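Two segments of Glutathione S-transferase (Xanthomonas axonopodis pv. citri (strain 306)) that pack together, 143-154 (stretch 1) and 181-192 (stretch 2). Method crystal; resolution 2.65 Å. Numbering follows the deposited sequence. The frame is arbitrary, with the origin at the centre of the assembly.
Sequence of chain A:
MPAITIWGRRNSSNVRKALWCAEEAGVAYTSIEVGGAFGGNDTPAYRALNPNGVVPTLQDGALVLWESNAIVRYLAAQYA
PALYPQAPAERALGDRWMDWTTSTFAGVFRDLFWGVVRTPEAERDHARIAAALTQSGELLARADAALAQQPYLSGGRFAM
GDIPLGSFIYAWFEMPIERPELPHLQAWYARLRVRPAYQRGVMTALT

Stretch 1 (143-154) ADAALAQQPYLS
Stretch 2 181-192: ELPHLQAWYARL

Stretch 1 carries on a helix begun earlier in the chain (143-146, phi/psi near -65/-37), then passes through Leu147 (-84/0), Ala148 (-87/-14), Gln149 (-97/-39), Gln150 (-137/155), Pro151 (-76/-13), extended Tyr152 (-136/149) and Leu153 (-54/-31). Stretch 2 starts with Leu182 (-133/86) at the N-cap position and is helical from Pro183 through Leu192 and beyond. End to end, both run in broadly the same direction: Asp144 CA lies 4.6 Å from Leu185 CA, Pro151 CA 6.6 Å from Trp188 CA. Together they bury 639 Å².

Buried Asp144 (t, chi2 -90°) sets its carboxylate against first-turn amides that lack intrahelical acceptors and meet its charge: Leu185 N donates to Asp144 OD2 (2.9 Å, 173°), His184 N weakly to the same Asp144 OD2 (3.0 Å). Leu147 (m, t), Leu185 (t, p), Leu153 (m, t) and Trp188 (t, chi2 73°) form a buried cluster suited to apolar side chains. Leu147 CD1 lies 3.6 Å from Trp188 CD2, over the indole face, and 4.1 Å from Leu185 CD1; Trp188 CZ2 meets Leu153 CD1 (3.7 Å), and Trp188 CD1 meets CD1 of Tyr152 (m, chi2 -83°; 3.8 Å). Ala148 CB sits 3.4 Å from the ring centroid of His184 (m, chi2 -99°), over one face, a CH-pi contact. Arg191 (m, t, m, chi4 -89°) donates from NH1 to Pro151 O (2.8 Å). One water joins Leu147 O, His184 O and Arg191 NH1; another links Tyr152 OH to Arg191 O.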

# COMPACT_ATOMS: atom_id res chain seq x y z
N ALA A 143 -6.63 8.58 8.88
CA ALA A 143 -6.72 8.65 7.43
C ALA A 143 -8.15 8.89 6.98
O ALA A 143 -8.39 9.66 6.03
CB ALA A 143 -6.15 7.36 6.84
N ASP A 144 -9.12 8.24 7.65
CA ASP A 144 -10.53 8.47 7.35
C ASP A 144 -10.88 9.94 7.50
O ASP A 144 -11.67 10.48 6.72
CB ASP A 144 -11.41 7.63 8.28
CG ASP A 144 -12.90 7.81 8.00
OD1 ASP A 144 -13.52 8.71 8.61
OD2 ASP A 144 -13.46 7.07 7.16
N ALA A 145 -10.29 10.61 8.49
CA ALA A 145 -10.55 12.03 8.67
C ALA A 145 -9.93 12.85 7.54
O ALA A 145 -10.53 13.84 7.08
CB ALA A 145 -10.02 12.49 10.02
N ALA A 146 -8.74 12.47 7.08
CA ALA A 146 -8.13 13.21 5.98
C ALA A 146 -8.89 12.99 4.68
O ALA A 146 -8.97 13.90 3.84
CB ALA A 146 -6.67 12.80 5.82
N LEU A 147 -9.48 11.81 4.52
CA LEU A 147 -10.25 11.51 3.32
C LEU A 147 -11.68 12.01 3.41
O LEU A 147 -12.46 11.80 2.47
CB LEU A 147 -10.23 10.00 3.06
CG LEU A 147 -8.83 9.50 2.66
CD1 LEU A 147 -8.75 7.99 2.80
CD2 LEU A 147 -8.44 9.96 1.23
N ALA A 148 -12.04 12.65 4.52
CA ALA A 148 -13.24 13.47 4.58
C ALA A 148 -12.98 14.90 4.12
O ALA A 148 -13.93 15.64 3.85
CB ALA A 148 -13.81 13.48 6.00
N GLN A 149 -11.71 15.30 3.99
CA GLN A 149 -11.35 16.64 3.54
C GLN A 149 -11.01 16.67 2.06
O GLN A 149 -11.35 17.64 1.37
CB GLN A 149 -10.15 17.17 4.33
CG GLN A 149 -10.42 17.48 5.81
CD GLN A 149 -11.72 18.26 6.04
OE1 GLN A 149 -11.94 19.32 5.43
NE2 GLN A 149 -12.58 17.75 6.91
N GLN A 150 -10.34 15.65 1.55
CA GLN A 150 -10.00 15.50 0.14
C GLN A 150 -10.27 14.05 -0.26
O GLN A 150 -10.23 13.16 0.58
CB GLN A 150 -8.54 15.86 -0.14
CG GLN A 150 -8.13 17.23 0.38
CD GLN A 150 -8.45 18.34 -0.62
OE1 GLN A 150 -8.71 18.07 -1.80
NE2 GLN A 150 -8.43 19.59 -0.15
N PRO A 151 -10.52 13.81 -1.55
CA PRO A 151 -10.86 12.44 -1.95
C PRO A 151 -9.67 11.50 -2.02
O PRO A 151 -9.87 10.27 -2.10
CB PRO A 151 -11.51 12.63 -3.33
CG PRO A 151 -10.94 13.89 -3.86
CD PRO A 151 -10.47 14.73 -2.70
N TYR A 152 -8.44 12.02 -1.99
CA TYR A 152 -7.24 11.19 -2.02
C TYR A 152 -6.23 11.67 -1.00
O TYR A 152 -6.17 12.86 -0.66
CB TYR A 152 -6.60 11.15 -3.41
CG TYR A 152 -7.50 10.48 -4.42
CD1 TYR A 152 -7.53 9.10 -4.54
CD2 TYR A 152 -8.35 11.24 -5.24
CE1 TYR A 152 -8.36 8.49 -5.44
CE2 TYR A 152 -9.18 10.63 -6.15
CZ TYR A 152 -9.19 9.25 -6.25
OH TYR A 152 -10.01 8.61 -7.15
N LEU A 153 -5.46 10.72 -0.49
CA LEU A 153 -4.34 11.04 0.38
C LEU A 153 -3.40 12.04 -0.28
O LEU A 153 -2.77 12.84 0.42
CB LEU A 153 -3.58 9.77 0.74
CG LEU A 153 -4.37 8.79 1.58
CD1 LEU A 153 -3.45 7.63 1.93
CD2 LEU A 153 -4.92 9.48 2.84
N SER A 154 -3.30 12.00 -1.61
CA SER A 154 -2.48 12.95 -2.35
C SER A 154 -3.18 14.28 -2.58
O SER A 154 -2.56 15.21 -3.10
CB SER A 154 -2.07 12.36 -3.71
OG SER A 154 -1.30 11.19 -3.54
N GLU A 181 -16.71 1.46 11.53
CA GLU A 181 -17.25 2.19 10.39
C GLU A 181 -16.35 3.38 10.08
O GLU A 181 -16.21 4.31 10.88
CB GLU A 181 -18.68 2.64 10.70
CG GLU A 181 -19.76 1.72 10.15
CD GLU A 181 -20.18 2.07 8.74
OE1 GLU A 181 -19.44 2.83 8.06
OE2 GLU A 181 -21.26 1.58 8.31
N LEU A 182 -15.70 3.35 8.91
CA LEU A 182 -14.84 4.44 8.45
C LEU A 182 -15.20 4.75 7.00
O LEU A 182 -14.55 4.26 6.06
CB LEU A 182 -13.37 4.09 8.59
CG LEU A 182 -12.86 3.81 10.00
CD1 LEU A 182 -11.51 3.11 9.91
CD2 LEU A 182 -12.78 5.10 10.83
N PRO A 183 -16.20 5.60 6.77
CA PRO A 183 -16.86 5.64 5.46
C PRO A 183 -16.10 6.42 4.41
O PRO A 183 -16.25 6.15 3.22
CB PRO A 183 -18.21 6.30 5.77
CG PRO A 183 -18.23 6.49 7.29
CD PRO A 183 -16.82 6.57 7.70
N HIS A 184 -15.31 7.42 4.82
CA HIS A 184 -14.48 8.10 3.84
C HIS A 184 -13.33 7.20 3.40
O HIS A 184 -13.04 7.07 2.20
CB HIS A 184 -13.99 9.44 4.39
CG HIS A 184 -15.09 10.28 4.95
ND1 HIS A 184 -15.67 11.31 4.25
CD2 HIS A 184 -15.74 10.22 6.14
CE1 HIS A 184 -16.62 11.86 4.98
NE2 HIS A 184 -16.69 11.21 6.13
N LEU A 185 -12.68 6.55 4.37
CA LEU A 185 -11.70 5.52 4.05
C LEU A 185 -12.27 4.50 3.07
O LEU A 185 -11.60 4.12 2.10
CB LEU A 185 -11.25 4.83 5.33
CG LEU A 185 -10.10 3.84 5.16
CD1 LEU A 185 -8.76 4.57 4.97
CD2 LEU A 185 -10.06 2.88 6.35
N GLN A 186 -13.51 4.07 3.29
CA GLN A 186 -14.10 3.02 2.46
C GLN A 186 -14.41 3.51 1.05
O GLN A 186 -14.18 2.79 0.07
CB GLN A 186 -15.36 2.49 3.13
CG GLN A 186 -16.12 1.49 2.28
CD GLN A 186 -17.25 0.83 3.03
OE1 GLN A 186 -17.22 0.77 4.26
NE2 GLN A 186 -18.25 0.32 2.30
N ALA A 187 -14.97 4.72 0.93
CA ALA A 187 -15.26 5.27 -0.39
C ALA A 187 -13.99 5.48 -1.20
O ALA A 187 -13.99 5.35 -2.43
CB ALA A 187 -16.04 6.58 -0.26
N TRP A 188 -12.89 5.81 -0.51
CA TRP A 188 -11.58 5.91 -1.16
C TRP A 188 -11.15 4.54 -1.68
O TRP A 188 -10.68 4.42 -2.82
CB TRP A 188 -10.58 6.48 -0.16
CG TRP A 188 -9.10 6.38 -0.46
CD1 TRP A 188 -8.40 7.09 -1.40
CD2 TRP A 188 -8.13 5.59 0.24
NE1 TRP A 188 -7.07 6.78 -1.34
CE2 TRP A 188 -6.87 5.86 -0.34
CE3 TRP A 188 -8.20 4.68 1.30
CZ2 TRP A 188 -5.68 5.25 0.10
CZ3 TRP A 188 -7.01 4.07 1.74
CH2 TRP A 188 -5.77 4.36 1.14
N TYR A 189 -11.32 3.50 -0.87
CA TYR A 189 -11.01 2.16 -1.32
C TYR A 189 -11.89 1.76 -2.49
O TYR A 189 -11.44 1.05 -3.40
CB TYR A 189 -11.18 1.18 -0.16
CG TYR A 189 -10.99 -0.27 -0.54
CD1 TYR A 189 -9.86 -0.68 -1.24
CD2 TYR A 189 -11.93 -1.23 -0.19
CE1 TYR A 189 -9.68 -1.99 -1.59
CE2 TYR A 189 -11.75 -2.55 -0.53
CZ TYR A 189 -10.63 -2.92 -1.23
OH TYR A 189 -10.47 -4.24 -1.58
N ALA A 190 -13.15 2.20 -2.49
CA ALA A 190 -14.03 1.92 -3.62
C ALA A 190 -13.53 2.58 -4.90
O ALA A 190 -13.67 2.01 -5.98
CB ALA A 190 -15.46 2.38 -3.31
N ARG A 191 -12.92 3.76 -4.79
CA ARG A 191 -12.42 4.43 -5.99
C ARG A 191 -11.08 3.86 -6.42
O ARG A 191 -10.75 3.87 -7.62
CB ARG A 191 -12.29 5.93 -5.73
CG ARG A 191 -13.63 6.63 -5.56
CD ARG A 191 -13.44 8.14 -5.45
NE ARG A 191 -12.65 8.54 -4.29
CZ ARG A 191 -13.15 8.79 -3.07
NH1 ARG A 191 -12.33 9.02 -2.05
NH2 ARG A 191 -14.45 8.75 -2.85
N LEU A 192 -10.30 3.36 -5.47
CA LEU A 192 -9.09 2.63 -5.84
C LEU A 192 -9.43 1.39 -6.64
O LEU A 192 -8.79 1.09 -7.65
CB LEU A 192 -8.29 2.26 -4.58
CG LEU A 192 -7.66 3.42 -3.81
CD1 LEU A 192 -6.98 2.93 -2.54
CD2 LEU A 192 -6.69 4.21 -4.67
O HOH W 1 -13.13 9.51 0.79
O HOH W 2 -8.96 6.22 -8.37